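Local coordinates for uncharacterized protein (Peptoclostridium difficile, PDB 6N7M) that is of unknown function, is probably made with an export signal, and folds as an antiparallel helical hairpin that pairs with a second subunit, at residues A[39-51]-A[63-75]. Sequence-based numbering, arbitrary orientation. Where two conformers were deposited one is given.
Sequences EYAKHIQELKDYA and KDLEETIKKMEQE
Selenomethionine Met72 enters helix 39-51 as a knob into a hole, ringed by Tyr40, His43, Ile44 and Leu47. Its chain runs straight to the selenium and then bends (chi3 69°), which carries the methyl Met72 CE to 3.2 Å from CD2 of His43, the two side chains crossing at about a right angle. Tyr40 CZ lies 3.8 Å from Met72 CE, while Leu47 CD2 rests 3.6 Å from Met72 SE. Ile44 slides past Met72 in the opposite direction, and its CG1 also packs over the rim of one face of the Tyr40 ring.

Toward the loop that joins the helices, Leu47 CD2 meets Ile69 CG1 at 3.5 Å, and Ala51 CB closes the row against Leu65 CD2 at 3.6 Å. Polar groups border this apolar seam. Tyr40 OH lies 2.9 Å from Glu75 OE2 in a weak hydrogen bond that is not settled, since another acceptor is within reach; the ring is turned 32° from the carboxylate plane. Lys48 NZ forms a long salt bridge of 3.6 Å to Glu73 OE2.

Further out, Leu76 and Ile79 extend the packing around Tyr40, and Val32 of the second subunit lies against Leu47. The segment axes run antiparallel at 167°, 10.3 Å apart at closest approach, as in a helical hairpin. The chemistry of the contact implies cohesion chiefly through interlocking apolar side chains, with the charged pair and, more weakly, the tyrosine–carboxylate contact linking the helices at its borders.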
loop_
_atom_site.group_PDB
_atom_site.type_symbol
_atom_site.label_atom_id
_atom_site.label_comp_id
_atom_site.label_asym_id
_atom_site.label_seq_id
_atom_site.Cartn_x
_atom_site.Cartn_y
_atom_site.Cartn_z
ATOM N N GLU A 39 -3.838 -10.900 6.489
ATOM C CA GLU A 39 -2.781 -9.883 6.330
ATOM C C GLU A 39 -3.379 -8.485 6.445
ATOM O O GLU A 39 -2.781 -7.636 7.132
ATOM C CB GLU A 39 -2.096 -10.051 4.981
ATOM C CG GLU A 39 -1.142 -11.219 4.894
ATOM C CD GLU A 39 -0.590 -11.444 3.490
ATOM O OE1 GLU A 39 -1.188 -10.907 2.484
ATOM O OE2 GLU A 39 0.419 -12.157 3.377
ATOM N N TYR A 40 -4.529 -8.261 5.819
ATOM C CA TYR A 40 -5.101 -6.902 5.827
ATOM C C TYR A 40 -5.680 -6.585 7.201
ATOM O O TYR A 40 -5.581 -5.426 7.660
ATOM C CB TYR A 40 -6.129 -6.771 4.724
ATOM C CG TYR A 40 -6.422 -5.348 4.349
ATOM C CD1 TYR A 40 -5.441 -4.523 3.823
ATOM C CD2 TYR A 40 -7.700 -4.829 4.485
ATOM C CE1 TYR A 40 -5.706 -3.213 3.480
ATOM C CE2 TYR A 40 -7.987 -3.524 4.131
ATOM C CZ TYR A 40 -6.993 -2.713 3.614
ATOM O OH TYR A 40 -7.261 -1.434 3.230
ATOM N N ALA A 41 -6.245 -7.598 7.846
ATOM C CA ALA A 41 -6.768 -7.386 9.216
ATOM C C ALA A 41 -5.590 -6.981 10.109
ATOM O O ALA A 41 -5.760 -6.063 10.920
ATOM C CB ALA A 41 -7.445 -8.635 9.720
ATOM N N LYS A 42 -4.420 -7.614 9.909
ATOM C CA LYS A 42 -3.235 -7.295 10.759
ATOM C C LYS A 42 -2.752 -5.875 10.460
ATOM O O LYS A 42 -2.360 -5.137 11.423
ATOM C CB LYS A 42 -2.103 -8.284 10.523
ATOM C CG LYS A 42 -0.953 -8.157 11.513
ATOM C CD LYS A 42 0.214 -9.098 11.216
ATOM C CE LYS A 42 -0.133 -10.568 11.288
ATOM N NZ LYS A 42 1.018 -11.403 10.867
ATOM N N HIS A 43 -2.742 -5.519 9.181
ATOM C CA HIS A 43 -2.302 -4.171 8.749
ATOM C C HIS A 43 -3.192 -3.105 9.401
ATOM O O HIS A 43 -2.641 -2.083 9.953
ATOM C CB HIS A 43 -2.235 -4.120 7.213
ATOM C CG HIS A 43 -1.983 -2.763 6.681
ATOM N ND1 HIS A 43 -0.776 -2.120 6.844
ATOM C CD2 HIS A 43 -2.773 -1.914 6.002
ATOM C CE1 HIS A 43 -0.856 -0.914 6.334
ATOM N NE2 HIS A 43 -2.053 -0.776 5.795
ATOM N N ILE A 44 -4.500 -3.341 9.388
ATOM C CA ILE A 44 -5.482 -2.404 9.995
ATOM C C ILE A 44 -5.210 -2.274 11.486
ATOM O O ILE A 44 -5.264 -1.157 11.976
ATOM C CB ILE A 44 -6.929 -2.869 9.719
ATOM C CG1 ILE A 44 -7.285 -2.664 8.240
ATOM C CG2 ILE A 44 -7.927 -2.178 10.647
ATOM C CD1 ILE A 44 -8.572 -3.327 7.827
ATOM N N GLN A 45 -4.904 -3.383 12.169
ATOM C CA GLN A 45 -4.684 -3.343 13.641
ATOM C C GLN A 45 -3.394 -2.567 13.934
ATOM O O GLN A 45 -3.368 -1.828 14.935
ATOM C CB GLN A 45 -4.622 -4.759 14.211
ATOM C CG GLN A 45 -4.417 -4.809 15.709
ATOM C CD GLN A 45 -5.566 -4.183 16.456
ATOM O OE1 GLN A 45 -6.723 -4.257 16.055
ATOM N NE2 GLN A 45 -5.260 -3.600 17.596
ATOM N N GLU A 46 -2.379 -2.723 13.079
ATOM C CA GLU A 46 -1.108 -1.988 13.281
ATOM C C GLU A 46 -1.396 -0.491 13.135
ATOM O O GLU A 46 -0.833 0.298 13.934
ATOM C CB GLU A 46 -0.023 -2.432 12.291
ATOM C CG GLU A 46 1.362 -1.949 12.690
ATOM C CD GLU A 46 2.475 -2.101 11.668
ATOM O OE1 GLU A 46 3.597 -1.675 11.975
ATOM O OE2 GLU A 46 2.214 -2.603 10.560
ATOM N N LEU A 47 -2.269 -0.124 12.185
ATOM C CA LEU A 47 -2.614 1.301 11.959
ATOM C C LEU A 47 -3.450 1.830 13.129
ATOM O O LEU A 47 -3.267 3.023 13.496
ATOM C CB LEU A 47 -3.389 1.472 10.658
ATOM C CG LEU A 47 -3.588 2.922 10.226
ATOM C CD1 LEU A 47 -2.241 3.616 10.042
ATOM C CD2 LEU A 47 -4.409 2.993 8.951
ATOM N N LYS A 48 -4.327 0.984 13.657
ATOM C CA LYS A 48 -5.165 1.417 14.811
ATOM C C LYS A 48 -4.257 1.649 16.015
ATOM O O LYS A 48 -4.443 2.688 16.727
ATOM C CB LYS A 48 -6.245 0.393 15.131
ATOM C CG LYS A 48 -7.392 0.367 14.137
ATOM C CD LYS A 48 -8.426 -0.671 14.384
ATOM C CE LYS A 48 -9.303 -0.397 15.579
ATOM N NZ LYS A 48 -10.447 -1.348 15.625
ATOM N N ASP A 49 -3.309 0.755 16.212
ATOM C CA ASP A 49 -2.393 0.878 17.379
ATOM C C ASP A 49 -1.544 2.132 17.213
ATOM O O ASP A 49 -1.381 2.884 18.207
ATOM C CB ASP A 49 -1.543 -0.383 17.533
ATOM C CG ASP A 49 -2.350 -1.616 17.883
ATOM O OD1 ASP A 49 -3.566 -1.489 18.067
ATOM O OD2 ASP A 49 -1.751 -2.703 17.930
ATOM N N TYR A 50 -1.081 2.382 15.983
ATOM C CA TYR A 50 -0.232 3.560 15.726
ATOM C C TYR A 50 -1.021 4.851 15.974
ATOM O O TYR A 50 -0.481 5.778 16.636
ATOM C CB TYR A 50 0.390 3.483 14.337
ATOM C CG TYR A 50 1.422 4.557 14.152
ATOM C CD1 TYR A 50 2.698 4.405 14.678
ATOM C CD2 TYR A 50 1.097 5.766 13.555
ATOM C CE1 TYR A 50 3.643 5.412 14.579
ATOM C CE2 TYR A 50 2.035 6.770 13.427
ATOM C CZ TYR A 50 3.305 6.599 13.952
ATOM O OH TYR A 50 4.248 7.578 13.810
ATOM N N ALA A 51 -2.277 4.891 15.543
ATOM C CA ALA A 51 -3.102 6.103 15.703
ATOM C C ALA A 51 -3.261 6.452 17.190
ATOM O O ALA A 51 -3.583 7.601 17.462
ATOM C CB ALA A 51 -4.454 5.891 15.051
ATOM N N LYS A 63 -9.082 12.793 12.788
ATOM C CA LYS A 63 -10.410 12.450 12.226
ATOM C C LYS A 63 -10.253 11.826 10.839
ATOM O O LYS A 63 -10.982 10.881 10.566
ATOM C CB LYS A 63 -11.311 13.685 12.145
ATOM C CG LYS A 63 -11.833 14.229 13.466
ATOM C CD LYS A 63 -12.728 15.438 13.230
ATOM C CE LYS A 63 -13.575 15.863 14.410
ATOM N NZ LYS A 63 -14.605 14.847 14.730
ATOM N N ASP A 64 -9.319 12.334 10.028
ATOM C CA ASP A 64 -9.098 11.752 8.682
ATOM C C ASP A 64 -8.548 10.330 8.852
ATOM O O ASP A 64 -8.934 9.447 8.076
ATOM C CB ASP A 64 -8.151 12.610 7.832
ATOM C CG ASP A 64 -8.721 13.984 7.522
ATOM O OD1 ASP A 64 -9.972 14.110 7.551
ATOM O OD2 ASP A 64 -7.916 14.917 7.285
ATOM N N LEU A 65 -7.659 10.127 9.816
ATOM C CA LEU A 65 -7.068 8.775 10.005
ATOM C C LEU A 65 -8.149 7.801 10.487
ATOM O O LEU A 65 -8.223 6.669 9.968
ATOM C CB LEU A 65 -5.896 8.886 10.984
ATOM C CG LEU A 65 -5.160 7.578 11.296
ATOM C CD1 LEU A 65 -4.797 6.826 10.029
ATOM C CD2 LEU A 65 -3.911 7.845 12.119
ATOM N N GLU A 66 -9.019 8.249 11.398
ATOM C CA GLU A 66 -10.103 7.366 11.895
ATOM C C GLU A 66 -11.062 7.041 10.755
ATOM O O GLU A 66 -11.512 5.907 10.712
ATOM C CB GLU A 66 -10.795 8.004 13.096
ATOM C CG GLU A 66 -9.859 8.095 14.297
ATOM C CD GLU A 66 -10.490 8.592 15.586
ATOM O OE1 GLU A 66 -11.733 8.544 15.694
ATOM O OE2 GLU A 66 -9.735 9.031 16.470
ATOM N N GLU A 67 -11.321 8.010 9.863
ATOM C CA GLU A 67 -12.185 7.827 8.670
ATOM C C GLU A 67 -11.547 6.823 7.704
ATOM O O GLU A 67 -12.286 5.977 7.131
ATOM C CB GLU A 67 -12.381 9.167 7.974
ATOM C CG GLU A 67 -13.393 9.137 6.855
ATOM C CD GLU A 67 -13.443 10.432 6.056
ATOM O OE1 GLU A 67 -12.386 11.113 5.969
ATOM O OE2 GLU A 67 -14.535 10.782 5.550
ATOM N N THR A 68 -10.239 6.956 7.464
ATOM C CA THR A 68 -9.495 6.008 6.588
ATOM C C THR A 68 -9.550 4.589 7.184
ATOM O O THR A 68 -9.762 3.659 6.424
ATOM C CB THR A 68 -8.049 6.498 6.374
ATOM O OG1 THR A 68 -8.126 7.727 5.660
ATOM C CG2 THR A 68 -7.153 5.534 5.625
ATOM N N ILE A 69 -9.318 4.434 8.491
ATOM C CA ILE A 69 -9.401 3.097 9.143
ATOM C C ILE A 69 -10.822 2.518 8.947
ATOM O O ILE A 69 -10.926 1.314 8.608
ATOM C CB ILE A 69 -8.970 3.216 10.614
ATOM C CG1 ILE A 69 -7.461 3.481 10.685
ATOM C CG2 ILE A 69 -9.369 1.977 11.392
ATOM C CD1 ILE A 69 -6.922 3.766 12.070
ATOM N N LYS A 70 -11.859 3.351 9.067
ATOM C CA LYS A 70 -13.251 2.859 8.882
ATOM C C LYS A 70 -13.388 2.313 7.468
ATOM O O LYS A 70 -13.956 1.241 7.324
ATOM C CB LYS A 70 -14.304 3.936 9.154
ATOM C CG LYS A 70 -14.590 4.193 10.631
ATOM C CD LYS A 70 -15.693 5.222 10.868
ATOM C CE LYS A 70 -16.202 5.202 12.298
ATOM N NZ LYS A 70 -17.424 6.025 12.474
ATOM N N LYS A 71 -12.903 3.057 6.470
ATOM C CA LYS A 71 -12.943 2.652 5.046
ATOM C C LYS A 71 -12.175 1.335 4.891
ATOM O O LYS A 71 -12.662 0.462 4.185
ATOM C CB LYS A 71 -12.342 3.755 4.172
ATOM C CG LYS A 71 -12.118 3.399 2.709
ATOM C CD LYS A 71 -11.219 4.385 1.974
ATOM C CE LYS A 71 -9.795 4.421 2.496
ATOM N NZ LYS A 71 -8.916 5.267 1.654
HETATM N N MSE A 72 -11.016 1.204 5.533
HETATM C CA MSE A 72 -10.253 -0.058 5.381
HETATM C C MSE A 72 -11.043 -1.237 5.969
HETATM O O MSE A 72 -10.987 -2.332 5.390
HETATM C CB MSE A 72 -8.856 0.121 5.990
HETATM C CG MSE A 72 -8.077 1.203 5.352
HETATM SE SE MSE A 72 -6.435 1.512 6.343
HETATM C CE MSE A 72 -5.448 -0.119 5.968
ATOM N N GLU A 73 -11.714 -1.047 7.109
ATOM C CA GLU A 73 -12.545 -2.130 7.703
ATOM C C GLU A 73 -13.645 -2.563 6.712
ATOM O O GLU A 73 -13.943 -3.785 6.658
ATOM C CB GLU A 73 -13.104 -1.680 9.051
ATOM C CG GLU A 73 -12.048 -1.526 10.112
ATOM C CD GLU A 73 -12.500 -0.770 11.351
ATOM O OE1 GLU A 73 -13.613 -0.210 11.331
ATOM O OE2 GLU A 73 -11.732 -0.729 12.321
ATOM N N GLN A 74 -14.221 -1.619 5.956
ATOM C CA GLN A 74 -15.241 -1.962 4.932
ATOM C C GLN A 74 -14.578 -2.769 3.810
ATOM O O GLN A 74 -15.195 -3.742 3.342
ATOM C CB GLN A 74 -15.899 -0.713 4.345
ATOM C CG GLN A 74 -16.737 0.062 5.355
ATOM C CD GLN A 74 -17.208 1.371 4.769
ATOM O OE1 GLN A 74 -16.702 1.837 3.748
ATOM N NE2 GLN A 74 -18.172 1.994 5.418
ATOM N N GLU A 75 -13.352 -2.396 3.424
ATOM C CA GLU A 75 -12.625 -3.129 2.345
ATOM C C GLU A 75 -12.275 -4.533 2.850
ATOM O O GLU A 75 -12.355 -5.475 2.062
ATOM C CB GLU A 75 -11.369 -2.369 1.890
ATOM C CG GLU A 75 -11.632 -1.122 1.074
ATOM C CD GLU A 75 -10.415 -0.230 0.884
ATOM O OE1 GLU A 75 -10.561 0.808 0.222
ATOM O OE2 GLU A 75 -9.336 -0.526 1.474
#